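ARF-like GTPase (Chlamydomonas reinhardtii, PDB 4M9Q) belongs to the ADP-ribosylation factor family of small P-loop GTPases and here binds phosphoaminophosphonic acid-guanylate ester together with a magnesium ion. Local coordinates at residues F36-T41 with E51-G56; L43-Y48 with R157-L162; R104-C109 with D177-T182; F111-D116 with F142-K147. All coordinates share one frame; numbering follows the deposited sequence. Where two conformers were deposited one is given.

Contact 1 of 4, residues F36-T41 with E51-G56; sequences FGFNST and EVFDLG
Strands 38-41 and 51-55 run antiparallel at 166°, their axes 4.7 Å apart, in the beta hairpin that, as in other ARF-family proteins, links the two switch regions. N39 with D54 and T41 with V52 are hydrogen-bonded pairs, while F38 with L55 and S40 with F53 are non-hydrogen-bonded pairs. V52 N meets T41 O at 2.7 Å, nearly along the carbonyl axis. Beyond the strand ends, G56 N still bonds to G37 O.

On the face carrying F38, S40, F53 and L55, the aromatic rings lie side by side. F53 turns its edge to the face of F38 in an offset edge-to-face pair, with planes 71° apart and F38 CE1 3.8 Å from F53 CD2. F38 takes the crowded first torsion, and its CB rests 3.5 Å from L55 CD1.

The other face is polar at this end. D54 OD2 also accepts a bond from T18 OG1, and T18 is a magnesium ligand, so D54 sits in the second shell of the metal and N39 holds the same oxygen with a second bond. N39 ND2 reaches D54 OD2 at 2.8 Å, its N-H nearly straight at 171°, meeting the oxygen from above the carboxylate plane.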
# COMPACT_ATOMS: atom_id res chain seq x y z
N PHE A 36 3.63 2.68 15.41
CA PHE A 36 4.49 3.86 15.56
C PHE A 36 5.88 3.47 15.10
O PHE A 36 6.78 3.39 15.92
CB PHE A 36 4.58 4.32 17.02
CG PHE A 36 3.35 4.98 17.55
CD1 PHE A 36 2.22 4.24 17.89
CD2 PHE A 36 3.33 6.35 17.78
CE1 PHE A 36 1.10 4.86 18.41
CE2 PHE A 36 2.21 6.97 18.31
CZ PHE A 36 1.09 6.22 18.62
N GLY A 37 6.02 3.13 13.83
CA GLY A 37 7.31 2.79 13.25
C GLY A 37 6.88 2.09 11.98
O GLY A 37 6.03 2.65 11.24
N PHE A 38 7.42 0.88 11.79
CA PHE A 38 6.94 0.00 10.77
C PHE A 38 7.19 -1.51 11.01
O PHE A 38 8.09 -1.94 11.78
CB PHE A 38 7.57 0.40 9.44
CG PHE A 38 9.01 -0.03 9.30
CD1 PHE A 38 9.32 -1.28 8.77
CD2 PHE A 38 10.02 0.82 9.62
CE1 PHE A 38 10.66 -1.69 8.61
CE2 PHE A 38 11.37 0.41 9.49
CZ PHE A 38 11.68 -0.84 8.97
N ASN A 39 6.39 -2.29 10.29
CA ASN A 39 6.53 -3.73 10.20
C ASN A 39 7.00 -4.02 8.77
O ASN A 39 6.67 -3.30 7.84
CB ASN A 39 5.16 -4.36 10.48
CG ASN A 39 4.54 -3.88 11.82
OD1 ASN A 39 5.14 -4.02 12.88
ND2 ASN A 39 3.32 -3.35 11.76
N SER A 40 7.74 -5.10 8.58
CA SER A 40 8.39 -5.44 7.32
C SER A 40 8.26 -6.91 7.18
O SER A 40 8.63 -7.62 8.09
CB SER A 40 9.88 -5.06 7.44
OG SER A 40 10.70 -5.55 6.41
N THR A 41 7.77 -7.40 6.06
CA THR A 41 7.82 -8.83 5.80
C THR A 41 7.99 -9.13 4.31
O THR A 41 8.00 -8.23 3.49
CB THR A 41 6.58 -9.51 6.38
OG1 THR A 41 5.77 -10.02 5.34
CG2 THR A 41 5.78 -8.50 7.13
N GLU A 51 8.94 -7.69 -0.83
CA GLU A 51 9.19 -7.03 0.42
C GLU A 51 8.09 -6.00 0.68
O GLU A 51 7.91 -5.07 -0.13
CB GLU A 51 10.52 -6.35 0.32
CG GLU A 51 11.14 -6.00 1.67
CD GLU A 51 12.58 -5.42 1.52
OE1 GLU A 51 12.88 -4.62 0.59
OE2 GLU A 51 13.43 -5.80 2.36
N VAL A 52 7.35 -6.18 1.78
CA VAL A 52 6.29 -5.26 2.15
C VAL A 52 6.62 -4.43 3.39
O VAL A 52 6.88 -4.96 4.43
CB VAL A 52 4.98 -6.00 2.42
CG1 VAL A 52 3.85 -5.01 2.52
CG2 VAL A 52 4.72 -6.99 1.30
N PHE A 53 6.59 -3.12 3.25
CA PHE A 53 6.79 -2.20 4.38
C PHE A 53 5.43 -1.63 4.85
O PHE A 53 4.78 -0.90 4.14
CB PHE A 53 7.70 -1.09 3.95
CG PHE A 53 9.13 -1.53 3.77
CD1 PHE A 53 9.70 -1.64 2.50
CD2 PHE A 53 9.92 -1.81 4.88
CE1 PHE A 53 11.02 -2.00 2.35
CE2 PHE A 53 11.26 -2.22 4.72
CZ PHE A 53 11.80 -2.31 3.45
N ASP A 54 5.02 -2.02 6.04
CA ASP A 54 3.78 -1.54 6.63
C ASP A 54 4.11 -0.33 7.50
O ASP A 54 4.67 -0.47 8.56
CB ASP A 54 3.15 -2.68 7.42
CG ASP A 54 2.08 -2.21 8.40
OD1 ASP A 54 1.40 -1.19 8.15
OD2 ASP A 54 1.90 -2.88 9.45
N LEU A 55 3.81 0.86 7.02
CA LEU A 55 4.16 2.08 7.70
C LEU A 55 2.99 2.57 8.52
O LEU A 55 1.85 2.44 8.10
CB LEU A 55 4.51 3.15 6.68
CG LEU A 55 5.92 3.13 6.11
CD1 LEU A 55 6.64 1.79 6.31
CD2 LEU A 55 5.94 3.55 4.65
N GLY A 56 3.26 3.16 9.66
CA GLY A 56 2.20 3.76 10.46
C GLY A 56 1.51 4.87 9.70
O GLY A 56 2.17 5.57 8.92

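Contact 2 of 4, residues L43-Y48 with R157-L162; sequences LNEGKY and RLRDGL. With SO4 (sulfate ion), chain F.
Polar and apolar contacts both join the end of strand 38-45 to the first turns of helix 157-190; the segments 43-45 and 157-162 cross at -71°. R159 leaves the helix bent at chi2 (-78°), and the bend brings its guanidinium to the strand edge. There R159 NH1 serves two acceptors, both close to the guanidinium plane: N44 O at 2.7 Å and E45 OE1 at 2.9 Å. The second is a salt bridge, made tip to tip, with NH1 above the carboxylate plane. Water 1 accepts from both R159 NH2 and N44 N, so the guanidinium and the N44 backbone are bridged a second time.

Apolar packing lies beside it. L43 CD1 meets L162 CD2 at 3.5 Å, the two leucines crossing obliquely, and the same L162 methyl lies over one face of the R159 guanidinium, toward its rim.

The hairpin closes through a type II' turn from E45 to Y48, with G46 at positive phi, and K47 N donates at 2.9 Å to O1 of a sulfate ion probably from the crystallisation liquor.

E45 OE2 forms a further salt bridge with K163, one turn on. With two cationic partners, the carboxylate of the buried E45 is probably held in its charged form.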
# COMPACT_ATOMS: atom_id res chain seq x y z
N LEU A 43 6.84 -11.76 1.02
CA LEU A 43 5.79 -12.59 0.46
C LEU A 43 6.28 -13.20 -0.83
O LEU A 43 7.06 -12.59 -1.53
CB LEU A 43 4.54 -11.73 0.05
CG LEU A 43 3.83 -10.91 1.09
CD1 LEU A 43 2.61 -10.26 0.48
CD2 LEU A 43 3.40 -11.75 2.27
N ASN A 44 5.70 -14.33 -1.20
CA ASN A 44 5.88 -14.90 -2.53
C ASN A 44 4.61 -14.71 -3.37
O ASN A 44 3.52 -14.88 -2.88
CB ASN A 44 6.22 -16.36 -2.38
CG ASN A 44 7.56 -16.55 -1.76
OD1 ASN A 44 8.44 -15.70 -1.94
ND2 ASN A 44 7.75 -17.63 -1.04
N GLU A 45 4.76 -14.25 -4.59
CA GLU A 45 3.62 -14.12 -5.50
C GLU A 45 4.11 -14.28 -6.90
O GLU A 45 4.90 -13.46 -7.38
CB GLU A 45 2.96 -12.77 -5.38
CG GLU A 45 1.72 -12.59 -6.26
CD GLU A 45 0.66 -13.67 -6.09
OE1 GLU A 45 0.08 -13.81 -4.98
OE2 GLU A 45 0.40 -14.38 -7.09
N GLY A 46 3.67 -15.36 -7.53
CA GLY A 46 4.24 -15.84 -8.73
C GLY A 46 5.73 -15.95 -8.59
O GLY A 46 6.26 -16.60 -7.68
N LYS A 47 6.37 -15.23 -9.50
CA LYS A 47 7.78 -15.29 -9.82
C LYS A 47 8.54 -14.25 -9.01
O LYS A 47 9.71 -14.07 -9.18
CB LYS A 47 7.82 -14.93 -11.30
CG LYS A 47 9.13 -14.89 -12.00
CD LYS A 47 9.04 -13.92 -13.18
CE LYS A 47 7.87 -14.23 -14.10
NZ LYS A 47 7.85 -13.36 -15.31
N TYR A 48 7.86 -13.59 -8.08
CA TYR A 48 8.46 -12.50 -7.30
C TYR A 48 8.53 -12.72 -5.79
O TYR A 48 7.64 -13.29 -5.18
CB TYR A 48 7.64 -11.25 -7.54
CG TYR A 48 7.79 -10.71 -8.92
CD1 TYR A 48 6.93 -11.09 -9.92
CD2 TYR A 48 8.84 -9.88 -9.23
CE1 TYR A 48 7.10 -10.62 -11.21
CE2 TYR A 48 9.02 -9.42 -10.52
CZ TYR A 48 8.13 -9.78 -11.49
OH TYR A 48 8.29 -9.36 -12.78
N ARG A 157 -9.94 -11.78 -1.75
CA ARG A 157 -9.79 -10.46 -2.39
C ARG A 157 -8.39 -9.86 -2.13
O ARG A 157 -7.86 -9.12 -2.95
CB ARG A 157 -10.88 -9.48 -1.93
CG ARG A 157 -12.35 -9.79 -2.29
CD ARG A 157 -13.22 -9.58 -1.04
NE ARG A 157 -14.44 -8.79 -1.13
CZ ARG A 157 -15.15 -8.38 -0.06
NH1 ARG A 157 -14.75 -8.67 1.20
NH2 ARG A 157 -16.26 -7.66 -0.25
N LEU A 158 -7.78 -10.17 -0.99
CA LEU A 158 -6.45 -9.60 -0.68
C LEU A 158 -5.36 -10.07 -1.66
O LEU A 158 -4.64 -9.22 -2.22
CB LEU A 158 -5.99 -9.90 0.74
CG LEU A 158 -6.95 -9.47 1.85
CD1 LEU A 158 -6.38 -9.90 3.20
CD2 LEU A 158 -7.28 -7.99 1.79
N ARG A 159 -5.24 -11.38 -1.88
CA ARG A 159 -4.33 -11.91 -2.92
C ARG A 159 -4.74 -11.45 -4.32
O ARG A 159 -3.87 -11.15 -5.14
CB ARG A 159 -4.23 -13.45 -2.89
CG ARG A 159 -3.35 -14.03 -1.77
CD ARG A 159 -1.88 -13.89 -2.15
NE ARG A 159 -0.97 -14.10 -1.02
CZ ARG A 159 0.35 -14.28 -1.12
NH1 ARG A 159 0.96 -14.30 -2.29
NH2 ARG A 159 1.07 -14.47 -0.01
N ASP A 160 -6.03 -11.40 -4.60
CA ASP A 160 -6.48 -10.88 -5.90
C ASP A 160 -5.88 -9.50 -6.14
O ASP A 160 -5.30 -9.23 -7.19
CB ASP A 160 -7.97 -10.80 -5.99
CG ASP A 160 -8.64 -12.18 -6.01
OD1 ASP A 160 -7.93 -13.23 -6.19
OD2 ASP A 160 -9.90 -12.22 -5.83
N GLY A 161 -5.96 -8.65 -5.15
CA GLY A 161 -5.39 -7.31 -5.27
C GLY A 161 -3.89 -7.38 -5.43
O GLY A 161 -3.34 -6.76 -6.33
N LEU A 162 -3.23 -8.19 -4.61
CA LEU A 162 -1.78 -8.38 -4.75
C LEU A 162 -1.39 -8.88 -6.13
O LEU A 162 -0.44 -8.38 -6.71
CB LEU A 162 -1.24 -9.29 -3.65
CG LEU A 162 0.27 -9.40 -3.54
CD1 LEU A 162 0.87 -8.03 -3.32
CD2 LEU A 162 0.65 -10.33 -2.41
S SO4 F . 4.05 -13.36 -12.43
O1 SO4 F . 4.83 -13.46 -11.18
O2 SO4 F . 3.23 -14.59 -12.56
O3 SO4 F . 3.21 -12.12 -12.41
O4 SO4 F . 4.97 -13.28 -13.59
O HOH W 1 3.77 -15.78 0.37

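Contact 3 of 4, residues R104-C109 with D177-T182; sequences RDKPIC and DPRVQT
R179 gives up more surface than any other residue here, reaching from helix 157-190 toward the loop that precedes strand 108-113. Its CG stands anti to the backbone N (chi1 161°), and a bend at chi3 turns the guanidinium toward R104 and K106. R104 crosses it obliquely, the two guanidinium planes being 82° apart. R104 NH1 lies over one face of the R179 group, whereas R179 NE sits at the edge of the R104 group. R104 NH1 and R179 NE, both donors, are 3.3 Å apart, so like charges are brought together without a bond, an approach that would be expected to cost energy. The model also sets R179 NH2 so close to R104 O that the pair cannot be read as an interaction.

K106 crosses R179 obliquely, its chain extended beyond CG. K106 CG lies 3.9 Å from R179 NH2, and K106 CE touches V180 CG2 at 4.1 Å, so the methylenes supply the apolar part of the contact. In the P-loop GTPase fold, K106 stands just before a parallel strand, next to the outermost strand 139-143, and the helix is the long C-terminal one, locally kinked where P178 cannot donate to the preceding turn. The K106 ammonium is well supplied: NZ donates to V72 O and F102 O and forms a salt bridge with E183, whose OE2 also has a long, weak ion pair with R179. R104 NE keeps a long pairing of charges with D105 OD2 at 3.8 Å, and that oxygen is well out of the guanidinium plane.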
# COMPACT_ATOMS: atom_id res chain seq x y z
N ARG A 104 5.95 8.62 -9.93
CA ARG A 104 5.43 8.68 -11.28
C ARG A 104 5.44 7.28 -11.93
O ARG A 104 6.32 6.51 -11.70
CB ARG A 104 6.16 9.81 -12.06
CG ARG A 104 6.42 9.63 -13.54
CD ARG A 104 7.76 8.95 -13.77
NE ARG A 104 8.51 9.48 -14.90
CZ ARG A 104 9.71 9.05 -15.29
NH1 ARG A 104 10.33 8.08 -14.63
NH2 ARG A 104 10.30 9.60 -16.35
N ASP A 105 4.37 6.93 -12.63
CA ASP A 105 4.20 5.58 -13.27
C ASP A 105 4.15 4.32 -12.37
O ASP A 105 4.07 3.23 -12.89
CB ASP A 105 5.27 5.36 -14.37
CG ASP A 105 5.13 6.34 -15.56
OD1 ASP A 105 3.98 6.75 -15.92
OD2 ASP A 105 6.17 6.71 -16.15
N LYS A 106 4.20 4.46 -11.05
CA LYS A 106 4.12 3.29 -10.18
C LYS A 106 2.65 2.99 -9.86
O LYS A 106 1.82 3.91 -9.63
CB LYS A 106 4.89 3.52 -8.91
CG LYS A 106 6.40 3.54 -9.12
CD LYS A 106 7.16 3.87 -7.86
CE LYS A 106 8.67 3.98 -8.08
NZ LYS A 106 9.34 4.44 -6.83
N PRO A 107 2.29 1.70 -9.87
CA PRO A 107 0.91 1.34 -9.69
C PRO A 107 0.48 1.33 -8.21
O PRO A 107 1.35 1.19 -7.31
CB PRO A 107 0.85 -0.05 -10.28
CG PRO A 107 2.19 -0.61 -10.12
CD PRO A 107 3.10 0.56 -10.32
N ILE A 108 -0.83 1.52 -7.99
CA ILE A 108 -1.46 1.57 -6.67
C ILE A 108 -2.60 0.56 -6.57
O ILE A 108 -3.55 0.55 -7.35
CB ILE A 108 -2.14 2.90 -6.34
CG1 ILE A 108 -1.50 4.08 -7.00
CG2 ILE A 108 -2.10 3.17 -4.83
CD1 ILE A 108 -0.15 4.26 -6.54
N CYS A 109 -2.51 -0.33 -5.61
CA CYS A 109 -3.58 -1.23 -5.34
C CYS A 109 -4.34 -0.63 -4.15
O CYS A 109 -3.78 -0.44 -3.10
CB CYS A 109 -3.00 -2.58 -5.00
SG CYS A 109 -4.23 -3.71 -4.38
N ASP A 177 12.34 -1.40 -12.75
CA ASP A 177 13.27 -1.87 -11.73
C ASP A 177 14.57 -1.07 -11.74
O ASP A 177 15.01 -0.60 -10.69
CB ASP A 177 13.52 -3.37 -11.85
CG ASP A 177 14.37 -3.88 -10.72
OD1 ASP A 177 15.45 -4.47 -10.99
OD2 ASP A 177 13.96 -3.65 -9.57
N PRO A 178 15.18 -0.91 -12.93
CA PRO A 178 16.39 -0.06 -13.02
C PRO A 178 16.18 1.34 -12.46
O PRO A 178 17.01 1.81 -11.70
CB PRO A 178 16.65 0.03 -14.52
CG PRO A 178 16.01 -1.18 -15.11
CD PRO A 178 14.83 -1.51 -14.23
N ARG A 179 15.05 1.96 -12.80
CA ARG A 179 14.68 3.23 -12.23
C ARG A 179 14.61 3.12 -10.71
O ARG A 179 15.17 3.94 -10.01
CB ARG A 179 13.35 3.73 -12.81
CG ARG A 179 12.67 4.79 -11.94
CD ARG A 179 11.83 5.75 -12.75
NE ARG A 179 10.40 5.49 -12.61
CZ ARG A 179 9.62 5.97 -11.65
NH1 ARG A 179 10.09 6.74 -10.67
NH2 ARG A 179 8.34 5.67 -11.68
N VAL A 180 13.94 2.10 -10.18
CA VAL A 180 13.85 1.99 -8.73
C VAL A 180 15.25 1.85 -8.16
O VAL A 180 15.62 2.57 -7.23
CB VAL A 180 12.94 0.84 -8.26
CG1 VAL A 180 13.06 0.62 -6.75
CG2 VAL A 180 11.50 1.12 -8.70
N GLN A 181 16.03 0.94 -8.71
CA GLN A 181 17.37 0.68 -8.18
C GLN A 181 18.21 1.93 -8.20
O GLN A 181 18.87 2.24 -7.23
CB GLN A 181 18.06 -0.48 -8.93
CG GLN A 181 17.50 -1.85 -8.54
CD GLN A 181 17.66 -2.14 -7.04
OE1 GLN A 181 16.75 -1.91 -6.24
NE2 GLN A 181 18.83 -2.62 -6.66
N THR A 182 18.15 2.65 -9.30
CA THR A 182 18.95 3.87 -9.47
C THR A 182 18.47 4.97 -8.53
O THR A 182 19.28 5.56 -7.82
CB THR A 182 18.89 4.39 -10.92
OG1 THR A 182 19.09 3.30 -11.83
CG2 THR A 182 19.97 5.44 -11.16

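Contact 4 of 4, residues F111-D116 with F142-K147; sequences FANKQD and FPCTAK. With GNP (phosphoaminophosphonic acid-guanylate ester), chain D.
Parallel strands 108-113 and 139-143, the two arms of a beta-alpha-beta unit, end side by side and release two guanine-recognition loops: the NKxD motif at N113-D116 and the T145-A146-K147 loop, equivalent to the SAK motif of related GTPases. Between the strands, A112 N donates to F142 O at 2.8 Å. A112 O in turn takes two donors, C144 N and Q115 NE2, both above its carbonyl plane; Q115 NE2 donates to A121 O as well. C144 O receives Q115 N at 3.1 Å, pinning the two loops together where the strands part.

N113 (CG anti to the backbone N, chi1 -168°) uses both ends of its amide. N113 OD1 accepts from A146 N at 3.0 Å in the carbonyl plane, and ND2 donates to A15 O of the P-loop. C144 SG approaches the F111 ring obliquely, 3.8 Å from F111 CB.

The base of GNP is sandwiched between the K114 chain on one face and K147 CB, 3.5 Å from GNP C5, on the other. K114 NZ forms a salt bridge with D80, donates to N14 O and makes a weak bond to GNP O4'. K147 N donates to GNP O6 at 3.2 Å. D116 grips the base edge with both oxygens: GNP N1 donates to D116 OD1 at 2.7 Å, and GNP N2 to D116 OD2 at 2.8 Å.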
# COMPACT_ATOMS: atom_id res chain seq x y z
N PHE A 111 -7.17 -0.86 -1.44
CA PHE A 111 -8.09 -1.78 -0.80
C PHE A 111 -9.17 -1.01 -0.07
O PHE A 111 -8.91 -0.22 0.81
CB PHE A 111 -7.34 -2.67 0.17
CG PHE A 111 -6.58 -3.79 -0.48
CD1 PHE A 111 -7.24 -4.75 -1.12
CD2 PHE A 111 -5.22 -3.89 -0.35
CE1 PHE A 111 -6.56 -5.82 -1.69
CE2 PHE A 111 -4.51 -4.96 -0.89
CZ PHE A 111 -5.18 -5.91 -1.58
N ALA A 112 -10.41 -1.23 -0.47
CA ALA A 112 -11.55 -0.60 0.21
C ALA A 112 -11.89 -1.53 1.36
O ALA A 112 -12.74 -2.41 1.22
CB ALA A 112 -12.75 -0.46 -0.73
N ASN A 113 -11.21 -1.35 2.47
CA ASN A 113 -11.25 -2.31 3.58
C ASN A 113 -12.49 -2.20 4.49
O ASN A 113 -13.24 -1.22 4.47
CB ASN A 113 -9.97 -2.19 4.39
CG ASN A 113 -9.79 -3.32 5.37
OD1 ASN A 113 -10.13 -4.49 5.08
ND2 ASN A 113 -9.29 -2.99 6.55
N LYS A 114 -12.73 -3.24 5.26
CA LYS A 114 -13.80 -3.25 6.30
C LYS A 114 -15.20 -3.42 5.69
O LYS A 114 -16.14 -2.82 6.15
CB LYS A 114 -13.71 -1.99 7.17
CG LYS A 114 -12.31 -1.74 7.79
CD LYS A 114 -12.40 -0.99 9.12
CE LYS A 114 -11.06 -0.53 9.64
NZ LYS A 114 -11.15 0.43 10.78
N GLN A 115 -15.31 -4.27 4.67
CA GLN A 115 -16.57 -4.53 4.00
C GLN A 115 -17.53 -5.37 4.81
O GLN A 115 -18.66 -5.56 4.39
CB GLN A 115 -16.35 -5.19 2.65
CG GLN A 115 -15.60 -4.35 1.62
CD GLN A 115 -16.41 -3.22 1.05
OE1 GLN A 115 -17.57 -3.40 0.79
NE2 GLN A 115 -15.79 -2.08 0.81
N ASP A 116 -17.09 -5.87 5.96
CA ASP A 116 -18.00 -6.51 6.94
C ASP A 116 -18.81 -5.48 7.71
O ASP A 116 -19.84 -5.80 8.29
CB ASP A 116 -17.22 -7.35 7.95
CG ASP A 116 -16.17 -6.53 8.71
OD1 ASP A 116 -15.35 -5.74 8.08
OD2 ASP A 116 -16.15 -6.65 9.96
N PHE A 142 -10.12 -2.62 -4.79
CA PHE A 142 -10.59 -3.93 -4.43
C PHE A 142 -11.21 -3.85 -3.06
O PHE A 142 -10.55 -3.50 -2.10
CB PHE A 142 -9.42 -4.89 -4.32
CG PHE A 142 -8.68 -5.08 -5.60
CD1 PHE A 142 -7.55 -4.32 -5.87
CD2 PHE A 142 -9.07 -6.04 -6.50
CE1 PHE A 142 -6.85 -4.50 -7.04
CE2 PHE A 142 -8.38 -6.21 -7.68
CZ PHE A 142 -7.28 -5.43 -7.95
N PRO A 143 -12.51 -4.14 -2.96
CA PRO A 143 -13.09 -4.24 -1.67
C PRO A 143 -12.60 -5.47 -0.93
O PRO A 143 -12.41 -6.50 -1.55
CB PRO A 143 -14.60 -4.35 -1.95
CG PRO A 143 -14.75 -4.46 -3.41
CD PRO A 143 -13.45 -4.30 -4.07
N CYS A 144 -12.46 -5.40 0.40
CA CYS A 144 -11.95 -6.53 1.14
C CYS A 144 -12.29 -6.42 2.61
O CYS A 144 -12.84 -5.41 3.09
CB CYS A 144 -10.43 -6.62 1.01
SG CYS A 144 -9.63 -5.22 1.79
N THR A 145 -11.94 -7.49 3.32
CA THR A 145 -12.14 -7.59 4.77
C THR A 145 -10.89 -8.23 5.35
O THR A 145 -10.71 -9.44 5.33
CB THR A 145 -13.39 -8.45 5.04
OG1 THR A 145 -14.46 -7.82 4.36
CG2 THR A 145 -13.71 -8.57 6.52
N ALA A 146 -9.99 -7.39 5.78
CA ALA A 146 -8.71 -7.80 6.29
C ALA A 146 -8.94 -8.58 7.58
O ALA A 146 -8.11 -9.39 7.95
CB ALA A 146 -7.85 -6.56 6.57
N LYS A 147 -10.02 -8.31 8.30
CA LYS A 147 -10.32 -9.03 9.53
C LYS A 147 -11.57 -9.88 9.37
O LYS A 147 -12.66 -9.49 9.79
CB LYS A 147 -10.53 -8.04 10.70
CG LYS A 147 -10.47 -8.67 12.09
CD LYS A 147 -10.89 -7.71 13.19
CE LYS A 147 -11.02 -8.40 14.56
NZ LYS A 147 -12.35 -8.21 15.21
PG GNP D . -1.88 2.43 11.98
O1G GNP D . -0.84 1.25 12.36
O2G GNP D . -1.61 2.99 10.54
O3G GNP D . -1.85 3.46 13.12
N3B GNP D . -3.40 1.69 11.82
PB GNP D . -3.53 0.34 10.80
O1B GNP D . -2.20 -0.58 10.82
O2B GNP D . -3.86 0.88 9.44
O3A GNP D . -4.80 -0.38 11.42
PA GNP D . -4.89 -1.85 12.04
O1A GNP D . -4.14 -1.67 13.30
O2A GNP D . -4.48 -2.81 10.98
O5' GNP D . -6.47 -1.90 12.26
C5' GNP D . -7.13 -0.81 12.94
C4' GNP D . -8.41 -1.31 13.65
O4' GNP D . -9.29 -1.78 12.62
C3' GNP D . -8.20 -2.55 14.51
O3' GNP D . -9.23 -2.72 15.49
C2' GNP D . -8.44 -3.68 13.58
O2' GNP D . -8.84 -4.87 14.18
C1' GNP D . -9.60 -3.15 12.80
N9 GNP D . -9.84 -3.77 11.49
C8 GNP D . -8.91 -3.97 10.56
N7 GNP D . -9.45 -4.50 9.45
C5 GNP D . -10.76 -4.66 9.69
C6 GNP D . -11.88 -5.21 8.90
O6 GNP D . -11.71 -5.66 7.75
N1 GNP D . -13.07 -5.19 9.46
C2 GNP D . -13.29 -4.71 10.72
N2 GNP D . -14.54 -4.77 11.18
N3 GNP D . -12.32 -4.19 11.51
C4 GNP D . -11.03 -4.18 11.04

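All four contacts belong to one six-stranded sheet and its surrounding elements. Contacts 1 and 2 share outermost strand 38-45; their centres are about 17 Å apart, yet V52 meets L43. Contacts 2 and 3 share helix 157-190, and contacts 3 and 4 share strand 108-113, though their centres lie about 26 Å apart on opposite sides of the chain centre. Along the chain, contacts 1 and 2 cross, as do 2 and 3, while contact 4 is nested within the loops closed by 2 and 3. Contacts 1 and 4, about 19 Å apart, serve the magnesium and guanine ends of the nucleotide site; contact 2 joins helix 157-190 to the sheet's edge strand, and contact 3 joins it to the loop leading into strand 108-113.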